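Chloroplast pentatricopeptide repeat protein 10 (Zea mays, PDB 4M59) binds specific single-stranded RNA sites in maize chloroplast atpH and psaJ intergenic regions, blocking exonucleases there and so stabilising the flanking transcripts. Local coordinates at residues Glu300-Phe305 against Gly325-Lys330; Gln307-Gly312 against Asn318-Val323; Thr357-Ser362 against Thr372-Gly377; Thr423-Leu428 against Lys451-Asn456. The protein carries 4 engineered substitutions. All blocks are in the same frame, centred on the assembly; numbering follows the deposited sequence.

Contact 1: residues Glu300-Phe305 against Gly325-Lys330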
loop_
_atom_site.group_PDB
_atom_site.type_symbol
_atom_site.label_atom_id
_atom_site.label_comp_id
_atom_site.label_asym_id
_atom_site.label_seq_id
_atom_site.Cartn_x
_atom_site.Cartn_y
_atom_site.Cartn_z
ATOM N N GLU A 300 16.926 -8.896 -11.009
ATOM C CA GLU A 300 17.762 -9.975 -10.517
ATOM C C GLU A 300 17.035 -11.297 -10.595
ATOM O O GLU A 300 17.581 -12.289 -11.053
ATOM C CB GLU A 300 18.211 -9.729 -9.078
ATOM C CG GLU A 300 19.250 -8.637 -8.900
ATOM C CD GLU A 300 20.088 -8.833 -7.654
ATOM O OE1 GLU A 300 20.548 -7.834 -7.068
ATOM O OE2 GLU A 300 20.302 -9.994 -7.265
ATOM N N ALA A 301 15.801 -11.314 -10.125
ATOM C CA ALA A 301 15.052 -12.546 -10.084
ATOM C C ALA A 301 14.928 -13.090 -11.473
ATOM O O ALA A 301 14.964 -14.289 -11.697
ATOM C CB ALA A 301 13.706 -12.302 -9.498
ATOM N N LEU A 302 14.777 -12.180 -12.432
ATOM C CA LEU A 302 14.717 -12.548 -13.836
ATOM C C LEU A 302 15.999 -13.275 -14.205
ATOM O O LEU A 302 15.970 -14.342 -14.816
ATOM C CB LEU A 302 14.561 -11.299 -14.704
ATOM C CG LEU A 302 13.219 -11.096 -15.413
ATOM C CD1 LEU A 302 12.092 -11.797 -14.668
ATOM C CD2 LEU A 302 12.925 -9.613 -15.569
ATOM N N ALA A 303 17.125 -12.686 -13.816
ATOM C CA ALA A 303 18.416 -13.267 -14.081
ATOM C C ALA A 303 18.474 -14.687 -13.564
ATOM O O ALA A 303 18.955 -15.563 -14.260
ATOM C CB ALA A 303 19.478 -12.444 -13.456
ATOM N N LEU A 304 17.972 -14.932 -12.362
ATOM C CA LEU A 304 17.987 -16.293 -11.845
ATOM C C LEU A 304 17.142 -17.136 -12.739
ATOM O O LEU A 304 17.444 -18.298 -12.980
ATOM C CB LEU A 304 17.424 -16.388 -10.430
ATOM C CG LEU A 304 17.390 -17.773 -9.754
ATOM C CD1 LEU A 304 17.409 -17.606 -8.267
ATOM C CD2 LEU A 304 16.192 -18.628 -10.125
ATOM N N PHE A 305 16.061 -16.548 -13.212
ATOM C CA PHE A 305 15.115 -17.324 -13.957
ATOM C C PHE A 305 15.771 -17.801 -15.232
ATOM O O PHE A 305 15.500 -18.896 -15.690
ATOM C CB PHE A 305 13.840 -16.542 -14.223
ATOM C CG PHE A 305 12.715 -17.396 -14.657
ATOM C CD1 PHE A 305 12.499 -18.603 -14.055
ATOM C CD2 PHE A 305 11.887 -17.013 -15.668
ATOM C CE1 PHE A 305 11.487 -19.393 -14.447
ATOM C CE2 PHE A 305 10.875 -17.811 -16.059
ATOM C CZ PHE A 305 10.675 -18.999 -15.446
ATOM N N GLY A 325 3.482 -12.300 -12.376
ATOM C CA GLY A 325 2.887 -11.464 -11.368
ATOM C C GLY A 325 3.821 -10.374 -10.937
ATOM O O GLY A 325 3.425 -9.235 -10.782
ATOM N N MET A 326 5.079 -10.757 -10.731
ATOM C CA MET A 326 6.128 -9.821 -10.365
ATOM C C MET A 326 6.230 -8.740 -11.420
ATOM O O MET A 326 6.322 -7.552 -11.109
ATOM C CB MET A 326 7.472 -10.540 -10.263
ATOM C CG MET A 326 7.671 -11.337 -8.987
ATOM S SD MET A 326 9.311 -12.080 -8.936
ATOM C CE MET A 326 10.273 -10.827 -9.781
ATOM N N LEU A 327 6.218 -9.158 -12.680
ATOM C CA LEU A 327 6.321 -8.222 -13.773
ATOM C C LEU A 327 5.069 -7.390 -13.874
ATOM O O LEU A 327 5.080 -6.310 -14.434
ATOM C CB LEU A 327 6.511 -8.976 -15.069
ATOM C CG LEU A 327 7.719 -9.880 -15.121
ATOM C CD1 LEU A 327 7.679 -10.677 -16.376
ATOM C CD2 LEU A 327 8.937 -9.033 -15.089
ATOM N N GLY A 328 3.984 -7.917 -13.333
ATOM C CA GLY A 328 2.702 -7.269 -13.448
ATOM C C GLY A 328 2.720 -5.935 -12.771
ATOM O O GLY A 328 2.376 -4.922 -13.351
ATOM N N LYS A 329 3.222 -5.957 -11.565
ATOM C CA LYS A 329 3.231 -4.795 -10.742
ATOM C C LYS A 329 4.120 -3.752 -11.283
ATOM O O LYS A 329 4.053 -2.624 -10.884
ATOM C CB LYS A 329 3.699 -5.170 -9.374
ATOM C CG LYS A 329 2.702 -5.937 -8.634
ATOM C CD LYS A 329 3.341 -7.033 -7.863
ATOM C CE LYS A 329 2.337 -7.702 -6.986
ATOM N NZ LYS A 329 0.962 -7.665 -7.531
ATOM N N LYS A 330 5.006 -4.149 -12.188
ATOM C CA LYS A 330 5.905 -3.212 -12.850
ATOM C C LYS A 330 5.354 -2.926 -14.235
ATOM O O LYS A 330 5.860 -2.073 -14.961
ATOM C CB LYS A 330 7.313 -3.798 -12.948
ATOM C CG LYS A 330 8.259 -3.323 -11.859
ATOM C CD LYS A 330 7.555 -3.220 -10.517
ATOM C CE LYS A 330 8.226 -2.197 -9.617
ATOM N NZ LYS A 330 9.394 -2.771 -8.898
#

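Contact 2: residues Gln307-Gly312 against Asn318-Val323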
loop_
_atom_site.group_PDB
_atom_site.type_symbol
_atom_site.label_atom_id
_atom_site.label_comp_id
_atom_site.label_asym_id
_atom_site.label_seq_id
_atom_site.Cartn_x
_atom_site.Cartn_y
_atom_site.Cartn_z
ATOM N N GLN A 307 18.751 -18.655 -15.420
ATOM C CA GLN A 307 19.651 -19.728 -15.013
ATOM C C GLN A 307 18.917 -21.024 -14.682
ATOM O O GLN A 307 19.326 -22.103 -15.105
ATOM C CB GLN A 307 20.504 -19.288 -13.823
ATOM C CG GLN A 307 21.718 -18.458 -14.204
ATOM C CD GLN A 307 21.356 -17.233 -15.021
ATOM O OE1 GLN A 307 20.213 -17.072 -15.446
ATOM N NE2 GLN A 307 22.329 -16.359 -15.238
ATOM N N MET A 308 17.830 -20.917 -13.924
ATOM C CA MET A 308 17.054 -22.093 -13.551
ATOM C C MET A 308 16.786 -22.965 -14.773
ATOM O O MET A 308 16.525 -24.161 -14.650
ATOM C CB MET A 308 15.731 -21.689 -12.901
ATOM C CG MET A 308 14.806 -22.861 -12.612
ATOM S SD MET A 308 13.195 -22.344 -11.996
ATOM C CE MET A 308 12.308 -23.898 -12.023
ATOM N N LYS A 309 16.855 -22.360 -15.952
ATOM C CA LYS A 309 16.618 -23.078 -17.201
ATOM C C LYS A 309 17.928 -23.579 -17.800
ATOM O O LYS A 309 18.138 -24.784 -17.934
ATOM C CB LYS A 309 15.888 -22.186 -18.204
ATOM C CG LYS A 309 14.514 -21.730 -17.745
ATOM C CD LYS A 309 13.848 -20.841 -18.781
ATOM C CE LYS A 309 13.518 -19.471 -18.212
ATOM N NZ LYS A 309 14.104 -18.374 -19.030
ATOM N N LYS A 310 18.806 -22.646 -18.157
ATOM C CA LYS A 310 20.092 -22.990 -18.742
ATOM C C LYS A 310 20.940 -23.804 -17.765
ATOM O O LYS A 310 22.122 -24.047 -18.008
ATOM C CB LYS A 310 20.845 -21.728 -19.165
ATOM C CG LYS A 310 19.959 -20.653 -19.772
ATOM C CD LYS A 310 20.582 -19.274 -19.623
ATOM C CE LYS A 310 20.411 -18.449 -20.887
ATOM N NZ LYS A 310 20.391 -19.305 -22.109
ATOM N N THR A 311 20.316 -24.245 -16.682
ATOM C CA THR A 311 20.996 -25.052 -15.676
ATOM C C THR A 311 20.350 -26.425 -15.512
ATOM O O THR A 311 20.959 -27.334 -14.950
ATOM C CB THR A 311 21.038 -24.337 -14.313
ATOM O OG1 THR A 311 21.500 -22.992 -14.491
ATOM C CG2 THR A 311 21.970 -25.067 -13.359
ATOM N N GLY A 312 19.124 -26.570 -15.997
ATOM C CA GLY A 312 18.443 -27.850 -15.929
ATOM C C GLY A 312 16.947 -27.765 -15.686
ATOM O O GLY A 312 16.151 -27.883 -16.618
ATOM N N ASN A 318 2.944 -22.618 -12.719
ATOM C CA ASN A 318 2.896 -21.966 -11.433
ATOM C C ASN A 318 4.107 -21.109 -11.246
ATOM O O ASN A 318 4.031 -20.029 -10.688
ATOM C CB ASN A 318 2.852 -22.997 -10.328
ATOM C CG ASN A 318 1.850 -24.068 -10.587
ATOM O OD1 ASN A 318 0.986 -23.924 -11.443
ATOM N ND2 ASN A 318 1.943 -25.157 -9.850
ATOM N N THR A 319 5.236 -21.607 -11.716
ATOM C CA THR A 319 6.479 -20.869 -11.657
ATOM C C THR A 319 6.422 -19.647 -12.563
ATOM O O THR A 319 6.835 -18.564 -12.188
ATOM C CB THR A 319 7.638 -21.755 -12.086
ATOM O OG1 THR A 319 7.554 -23.004 -11.406
ATOM C CG2 THR A 319 8.934 -21.102 -11.753
ATOM N N TYR A 320 5.888 -19.831 -13.759
ATOM C CA TYR A 320 5.767 -18.746 -14.708
ATOM C C TYR A 320 4.807 -17.672 -14.237
ATOM O O TYR A 320 5.121 -16.501 -14.330
ATOM C CB TYR A 320 5.343 -19.282 -16.069
ATOM C CG TYR A 320 6.476 -19.617 -17.009
ATOM C CD1 TYR A 320 7.238 -18.624 -17.578
ATOM C CD2 TYR A 320 6.758 -20.916 -17.360
ATOM C CE1 TYR A 320 8.256 -18.915 -18.442
ATOM C CE2 TYR A 320 7.774 -21.213 -18.219
ATOM C CZ TYR A 320 8.518 -20.207 -18.754
ATOM O OH TYR A 320 9.537 -20.487 -19.618
ATOM N N ASN A 321 3.638 -18.061 -13.741
ATOM C CA ASN A 321 2.675 -17.089 -13.244
ATOM C C ASN A 321 3.274 -16.259 -12.146
ATOM O O ASN A 321 2.989 -15.084 -12.012
ATOM C CB ASN A 321 1.448 -17.772 -12.666
ATOM C CG ASN A 321 0.778 -18.669 -13.631
ATOM O OD1 ASN A 321 0.080 -19.589 -13.252
ATOM N ND2 ASN A 321 0.977 -18.400 -14.903
ATOM N N LEU A 322 4.093 -16.910 -11.345
ATOM C CA LEU A 322 4.771 -16.269 -10.255
ATOM C C LEU A 322 5.606 -15.145 -10.809
ATOM O O LEU A 322 5.576 -14.035 -10.306
ATOM C CB LEU A 322 5.646 -17.306 -9.563
ATOM C CG LEU A 322 6.466 -16.983 -8.332
ATOM C CD1 LEU A 322 6.417 -18.174 -7.448
ATOM C CD2 LEU A 322 7.905 -16.690 -8.677
ATOM N N VAL A 323 6.337 -15.437 -11.872
ATOM C CA VAL A 323 7.228 -14.469 -12.480
ATOM C C VAL A 323 6.449 -13.364 -13.164
ATOM O O VAL A 323 6.812 -12.204 -13.103
ATOM C CB VAL A 323 8.126 -15.136 -13.509
ATOM C CG1 VAL A 323 9.112 -14.153 -14.050
ATOM C CG2 VAL A 323 8.849 -16.281 -12.885
#

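Contact 3: residues Thr357-Ser362 against Thr372-Gly377. Engineered in segment 357-362: S362 (natural residue Cys). With PO4 (phosphate ion), chain E.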
loop_
_atom_site.group_PDB
_atom_site.type_symbol
_atom_site.label_atom_id
_atom_site.label_comp_id
_atom_site.label_asym_id
_atom_site.label_seq_id
_atom_site.Cartn_x
_atom_site.Cartn_y
_atom_site.Cartn_z
ATOM N N THR A 357 -3.484 -13.143 -14.323
ATOM C CA THR A 357 -2.295 -12.485 -13.867
ATOM C C THR A 357 -1.929 -11.471 -14.923
ATOM O O THR A 357 -1.580 -10.347 -14.612
ATOM C CB THR A 357 -1.176 -13.497 -13.667
ATOM O OG1 THR A 357 -1.592 -14.477 -12.719
ATOM C CG2 THR A 357 0.042 -12.843 -13.143
ATOM N N MET A 358 -2.028 -11.873 -16.185
ATOM C CA MET A 358 -1.652 -10.997 -17.288
ATOM C C MET A 358 -2.555 -9.774 -17.420
ATOM O O MET A 358 -2.141 -8.753 -17.961
ATOM C CB MET A 358 -1.616 -11.778 -18.603
ATOM C CG MET A 358 -0.655 -12.954 -18.590
ATOM S SD MET A 358 0.687 -12.787 -19.781
ATOM C CE MET A 358 1.122 -11.065 -19.579
ATOM N N LEU A 359 -3.789 -9.868 -16.928
ATOM C CA LEU A 359 -4.719 -8.762 -17.057
ATOM C C LEU A 359 -4.864 -7.979 -15.767
ATOM O O LEU A 359 -5.602 -7.006 -15.701
ATOM C CB LEU A 359 -6.084 -9.269 -17.481
ATOM C CG LEU A 359 -6.109 -10.140 -18.715
ATOM C CD1 LEU A 359 -7.487 -10.654 -18.884
ATOM C CD2 LEU A 359 -5.708 -9.329 -19.892
ATOM N N ALA A 360 -4.158 -8.413 -14.740
ATOM C CA ALA A 360 -4.205 -7.743 -13.463
ATOM C C ALA A 360 -3.119 -6.704 -13.421
ATOM O O ALA A 360 -2.688 -6.287 -12.358
ATOM C CB ALA A 360 -4.001 -8.725 -12.370
ATOM N N VAL A 361 -2.646 -6.318 -14.601
ATOM C CA VAL A 361 -1.493 -5.436 -14.726
ATOM C C VAL A 361 -1.777 -4.026 -14.227
ATOM O O VAL A 361 -2.927 -3.598 -14.147
ATOM C CB VAL A 361 -0.980 -5.380 -16.175
ATOM C CG1 VAL A 361 -1.892 -4.521 -17.035
ATOM C CG2 VAL A 361 0.451 -4.864 -16.213
ATOM N N SER A 362 -0.711 -3.311 -13.889
ATOM C CA SER A 362 -0.819 -1.951 -13.378
ATOM C C SER A 362 -1.051 -0.955 -14.507
ATOM O O SER A 362 -0.296 -0.918 -15.477
ATOM C CB SER A 362 0.438 -1.580 -12.599
ATOM O OG SER A 362 1.261 -2.716 -12.402
ATOM N N THR A 372 -5.128 -6.147 -25.616
ATOM C CA THR A 372 -5.584 -6.668 -26.876
ATOM C C THR A 372 -4.679 -7.794 -27.289
ATOM O O THR A 372 -5.123 -8.781 -27.842
ATOM C CB THR A 372 -5.576 -5.590 -27.935
ATOM O OG1 THR A 372 -6.346 -4.477 -27.484
ATOM C CG2 THR A 372 -6.190 -6.104 -29.189
ATOM N N ARG A 373 -3.395 -7.654 -26.997
ATOM C CA ARG A 373 -2.427 -8.654 -27.398
ATOM C C ARG A 373 -2.532 -9.901 -26.554
ATOM O O ARG A 373 -2.134 -10.968 -26.978
ATOM C CB ARG A 373 -1.019 -8.084 -27.333
ATOM C CG ARG A 373 -0.115 -8.600 -28.408
ATOM C CD ARG A 373 -0.716 -8.352 -29.771
ATOM N NE ARG A 373 -0.658 -6.959 -30.200
ATOM C CZ ARG A 373 -1.584 -6.372 -30.951
ATOM N NH1 ARG A 373 -2.655 -7.040 -31.341
ATOM N NH2 ARG A 373 -1.450 -5.111 -31.299
ATOM N N VAL A 374 -3.072 -9.755 -25.355
ATOM C CA VAL A 374 -3.299 -10.869 -24.460
ATOM C C VAL A 374 -4.566 -11.577 -24.836
ATOM O O VAL A 374 -4.613 -12.789 -24.940
ATOM C CB VAL A 374 -3.465 -10.386 -23.030
ATOM C CG1 VAL A 374 -3.912 -11.502 -22.158
ATOM C CG2 VAL A 374 -2.187 -9.825 -22.515
ATOM N N LEU A 375 -5.605 -10.794 -25.047
ATOM C CA LEU A 375 -6.891 -11.296 -25.454
ATOM C C LEU A 375 -6.798 -12.017 -26.783
ATOM O O LEU A 375 -7.512 -12.962 -27.040
ATOM C CB LEU A 375 -7.838 -10.123 -25.548
ATOM C CG LEU A 375 -9.250 -10.292 -26.067
ATOM C CD1 LEU A 375 -9.927 -11.415 -25.374
ATOM C CD2 LEU A 375 -9.961 -9.011 -25.787
ATOM N N GLU A 376 -5.884 -11.556 -27.619
ATOM C CA GLU A 376 -5.612 -12.180 -28.897
ATOM C C GLU A 376 -5.088 -13.581 -28.685
ATOM O O GLU A 376 -5.275 -14.456 -29.512
ATOM C CB GLU A 376 -4.579 -11.354 -29.643
ATOM C CG GLU A 376 -4.548 -11.548 -31.132
ATOM C CD GLU A 376 -3.313 -10.951 -31.747
ATOM O OE1 GLU A 376 -2.262 -11.619 -31.733
ATOM O OE2 GLU A 376 -3.386 -9.810 -32.232
ATOM N N GLY A 377 -4.424 -13.783 -27.557
ATOM C CA GLY A 377 -3.890 -15.076 -27.195
ATOM C C GLY A 377 -4.873 -15.930 -26.435
ATOM O O GLY A 377 -4.805 -17.143 -26.476
HETATM P P PO4 E . -1.939 -1.633 -34.023
HETATM O O1 PO4 E . -1.625 -2.987 -33.436
HETATM O O2 PO4 E . -1.114 -0.578 -33.325
HETATM O O3 PO4 E . -1.611 -1.635 -35.497
HETATM O O4 PO4 E . -3.406 -1.330 -33.835
#

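Contact 4: residues Thr423-Leu428 against Lys451-Asn456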
loop_
_atom_site.group_PDB
_atom_site.type_symbol
_atom_site.label_atom_id
_atom_site.label_comp_id
_atom_site.label_asym_id
_atom_site.label_seq_id
_atom_site.Cartn_x
_atom_site.Cartn_y
_atom_site.Cartn_z
ATOM N N THR A 423 -20.292 -5.701 -10.726
ATOM C CA THR A 423 -18.914 -5.428 -11.087
ATOM C C THR A 423 -18.828 -5.073 -12.562
ATOM O O THR A 423 -18.118 -4.155 -12.964
ATOM C CB THR A 423 -18.013 -6.628 -10.770
ATOM O OG1 THR A 423 -16.813 -6.538 -11.539
ATOM C CG2 THR A 423 -18.713 -7.912 -11.098
ATOM N N THR A 424 -19.594 -5.799 -13.358
ATOM C CA THR A 424 -19.687 -5.591 -14.783
ATOM C C THR A 424 -20.180 -4.198 -15.126
ATOM O O THR A 424 -19.768 -3.626 -16.120
ATOM C CB THR A 424 -20.646 -6.593 -15.387
ATOM O OG1 THR A 424 -20.295 -7.902 -14.943
ATOM C CG2 THR A 424 -20.582 -6.539 -16.878
ATOM N N TYR A 425 -21.022 -3.635 -14.263
ATOM C CA TYR A 425 -21.546 -2.323 -14.531
ATOM C C TYR A 425 -20.681 -1.300 -13.908
ATOM O O TYR A 425 -20.691 -0.164 -14.286
ATOM C CB TYR A 425 -22.946 -2.182 -13.989
ATOM C CG TYR A 425 -23.939 -2.994 -14.720
ATOM C CD1 TYR A 425 -24.426 -2.599 -15.915
ATOM C CD2 TYR A 425 -24.390 -4.141 -14.211
ATOM C CE1 TYR A 425 -25.317 -3.342 -16.572
ATOM C CE2 TYR A 425 -25.264 -4.886 -14.861
ATOM C CZ TYR A 425 -25.728 -4.488 -16.040
ATOM O OH TYR A 425 -26.628 -5.264 -16.684
ATOM N N ASN A 426 -19.887 -1.752 -12.975
ATOM C CA ASN A 426 -19.011 -0.859 -12.299
ATOM C C ASN A 426 -17.775 -0.568 -13.105
ATOM O O ASN A 426 -17.272 0.542 -13.112
ATOM C CB ASN A 426 -18.631 -1.486 -10.983
ATOM C CG ASN A 426 -19.397 -0.933 -9.834
ATOM O OD1 ASN A 426 -20.007 0.116 -9.922
ATOM N ND2 ASN A 426 -19.348 -1.629 -8.727
ATOM N N ALA A 427 -17.272 -1.593 -13.765
ATOM C CA ALA A 427 -16.139 -1.447 -14.642
ATOM C C ALA A 427 -16.479 -0.374 -15.646
ATOM O O ALA A 427 -15.757 0.598 -15.813
ATOM C CB ALA A 427 -15.865 -2.739 -15.340
ATOM N N LEU A 428 -17.618 -0.552 -16.289
ATOM C CA LEU A 428 -18.078 0.373 -17.289
ATOM C C LEU A 428 -18.188 1.790 -16.770
ATOM O O LEU A 428 -17.803 2.727 -17.442
ATOM C CB LEU A 428 -19.421 -0.087 -17.827
ATOM C CG LEU A 428 -19.441 -1.440 -18.515
ATOM C CD1 LEU A 428 -20.833 -1.760 -18.952
ATOM C CD2 LEU A 428 -18.547 -1.396 -19.691
ATOM N N LYS A 451 -32.411 -4.577 -13.753
ATOM C CA LYS A 451 -31.945 -5.955 -13.819
ATOM C C LYS A 451 -31.949 -6.609 -12.442
ATOM O O LYS A 451 -31.502 -7.746 -12.287
ATOM C CB LYS A 451 -30.542 -6.017 -14.428
ATOM C CG LYS A 451 -30.492 -6.674 -15.799
ATOM C CD LYS A 451 -30.542 -5.639 -16.909
ATOM C CE LYS A 451 -30.671 -6.293 -18.274
ATOM N NZ LYS A 451 -30.018 -7.631 -18.311
ATOM N N GLY A 452 -32.455 -5.892 -11.444
ATOM C CA GLY A 452 -32.508 -6.415 -10.097
ATOM C C GLY A 452 -31.209 -6.172 -9.381
ATOM O O GLY A 452 -30.772 -6.967 -8.558
ATOM N N PHE A 453 -30.579 -5.061 -9.703
ATOM C CA PHE A 453 -29.309 -4.751 -9.088
ATOM C C PHE A 453 -29.369 -3.435 -8.351
ATOM O O PHE A 453 -30.048 -2.508 -8.764
ATOM C CB PHE A 453 -28.211 -4.729 -10.137
ATOM C CG PHE A 453 -27.954 -6.057 -10.777
ATOM C CD1 PHE A 453 -27.308 -7.059 -10.084
ATOM C CD2 PHE A 453 -28.349 -6.303 -12.073
ATOM C CE1 PHE A 453 -27.067 -8.275 -10.671
ATOM C CE2 PHE A 453 -28.112 -7.522 -12.663
ATOM C CZ PHE A 453 -27.473 -8.509 -11.962
ATOM N N LYS A 454 -28.642 -3.376 -7.245
ATOM C CA LYS A 454 -28.553 -2.171 -6.446
ATOM C C LYS A 454 -27.130 -1.674 -6.455
ATOM O O LYS A 454 -26.208 -2.413 -6.139
ATOM C CB LYS A 454 -28.987 -2.447 -5.005
ATOM N N PRO A 455 -26.949 -0.412 -6.816
ATOM C CA PRO A 455 -25.665 0.261 -6.900
ATOM C C PRO A 455 -24.870 0.213 -5.617
ATOM O O PRO A 455 -25.414 0.460 -4.556
ATOM C CB PRO A 455 -26.073 1.691 -7.186
ATOM C CG PRO A 455 -27.301 1.560 -7.945
ATOM C CD PRO A 455 -28.031 0.439 -7.314
ATOM N N ASN A 456 -23.588 -0.108 -5.724
ATOM C CA ASN A 456 -22.719 -0.103 -4.564
ATOM C C ASN A 456 -22.325 1.321 -4.224
ATOM O O ASN A 456 -22.921 2.281 -4.712
ATOM C CB ASN A 456 -21.464 -0.935 -4.827
ATOM C CG ASN A 456 -21.774 -2.316 -5.373
ATOM O OD1 ASN A 456 -20.880 -3.029 -5.825
ATOM N ND2 ASN A 456 -23.047 -2.701 -5.328
HETATM O O HOH W 1 -27.284 -7.714 -16.169
#

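Contact 1: residues Glu300-Phe305 against Gly325-Lys330
No flat group lies where A301 and L302 meet M326 and L327, so no ring face or edge is used across this contact. The closest ring, that of F305, turns to other partners: it meets the ring of Y320 edge-to-face and packs on V323 and T319, one and two turns earlier on helix 317-328 than M326 and L327. The touching is done instead by methyl groups. CE of M326 ends 3.7 Å from CB of A301. The methionine's CG stands beside its own backbone N (chi1 -78°), and a bend at chi3 (34°) brings the terminal methyl round to the alanine. Alanine's single methyl lets the M326 methyl come this near while M289 of helix 282-295 also packs on it. The arrangement belongs to the helical stacking of a pentatricopeptide repeat solenoid: helix 298-310, in predicted repeat 7, lies against helix 317-328 of predicted repeat 8, with CA atoms of A301 and M326 9.3 Å apart. Beside the first pair, the two leucines approach obliquely, CD2 of L302 being 4.1 Å from CD2 of L327. Branched leucine ends span the gap between the backbones, and both side chains also rest on R332 in the connecting loop.

Contact 2: residues Gln307-Gly312 against Asn318-Val323
M308 and T319 make the first of two loose approaches. CE of M308 comes to 4.4 Å from CG2 of T319, methyl to methyl. The methionine chain is fully extended, with CG opposite the backbone N (chi1 174°), and so reaches out from helix 298-310 across a gap of 10.8 Å between the CA atoms of M308 and T319. A long unbranched residue fits that span, and Q593 of the second subunit packs on it from outside the chain. The other approach is that of K309 and Y320, where CE of the lysine is 4.3 Å from OH of the tyrosine, a methylene near a hydroxyl and not a bond.

The polar ends of T319, K309 and Y320 have partners beyond the two segments. T319 turns its methyl to M308 while OG1 hydrogen-bonds OD1 of N316, so the threonine serves both an apolar and a polar neighbour. The ammonium end of K309 makes a cation-pi interaction with F305, and E342 is a weak partner of both K309 NZ and Y320 OH.

The chemistry is therefore that of a helix-to-helix junction between predicted repeats 7 and 8, in which methyl, methylene and hydroxyl meet in loose approach, with no hydrogen bond between the segments. The direct touch is mostly methyl and methylene, whereas K309 and Y320 carry their polar ends past it, the lysine to the ring of F305 and both of them weakly to E342.

Contact 3: residues Thr357-Ser362 against Thr372-Gly377
L359 and V374 cross obliquely at the centre of this contact, each pointing a methyl group into the other. CD2 of the leucine lies 3.6 Å from CG1 of the valine and 4.0 Å from its CB, so this branch covers the valine's branch point as well as one methyl. CG1 of V374 is placed opposite the backbone N (chi1 171°), which carries it across to helix 352-359. M358 reaches the same methyl from the base of its side chain, its CB 4.2 Å from V374 CG1, while the rest of the methionine packs on M336 and L340 of helix 333-346.

V374 CG1 is thus touched by two consecutive residues. A beta-branched residue suits a place where the CA atoms of M358 and V374 are only 7.4 Å apart, whereas L359, with its longer stem, also reaches T392 and L393 of helix 387-400. Together these residues join the two helices of the antiparallel hairpin of predicted repeat 9.

R373, the residue before V374, faces a different, polar environment. Its guanidinium makes a weak salt-bridge bond from NH1 to OE2 of E376 at 3.0 Å and a second salt bridge through NH2 to D369. A phosphate ion, probably from the crystallisation liquor, sits at the guanidinium edge, near its plane; its O1 takes a weak, bent bond from NH2 (122°), and R121 of the second subunit also binds it.

Chemically, then, buried apolar side chains join the two helices, while the charge of R373 is probably offset by E376, D369 and the phosphate.

Contact 4: residues Thr423-Leu428 against Lys451-Asn456
The helical segment 423-428 faces an irregular segment, 451-456, and their backbones come nearest at N426 and N456, with CA atoms 8.6 Å apart. Y425 is the principal side chain, its CG set beside the backbone N (chi1 -69°), an orientation that sends the ring toward 451-456. There it crosses the K451 chain at about a right angle, and OH of the tyrosine is 3.9 Å from CD of the lysine. A water lies in the ring plane at the tyrosine edge, 2.6 Å from Y425 OH, and accepts a weak bond from K451 NZ at 3.5 Å. Tyrosine suits the place because the ring supplies apolar surface while the hydroxyl reaches this water.

CE2 of Y425 is 4.4 Å from CD2 of F453, a loose oblique approach of two rings that both also pack on M448 of helix 438-449. Farther along, the amides of N426 and N456 meet at a slant, planes 79° apart. ND2 of N426 stands 3.6 Å from OD1 of N456, a polar approach too long to count as a hydrogen bond. R522 of the second subunit also packs on N456.

G452, which is poorly ordered, has a positive phi (85°) that suits glycine. On the side of P455, the loop rests on V445 and R449 of helix 438-449. The arrangement is that of the interhelical loop linking successive repeats of a pentatricopeptide solenoid, here passing from predicted repeat 11 to predicted repeat 12 and packed against the helix 422-435.

Contacts 1 and 2 join the same two helices, 298-310 and 317-328, at successive levels; their centres are 11 Å apart, and L302 CD1 lies 3.8 Å from V323 CG1 between them. Contact 3 begins after contact 1 has closed and touches it through engineered S362, whose OG is 2.6 Å from O of G328. Contact 4 stands apart, its nearest atoms about 11 Å from contact 3 and about 18 Å from contact 1. Nearest-atom distances to the bound nucleic acid are about 4 Å for contact 3, 7 Å for contact 1, 10 Å for contact 4 and 17 Å for contact 2. Contact 2 also packs on the second subunit, as does N456 of contact 4.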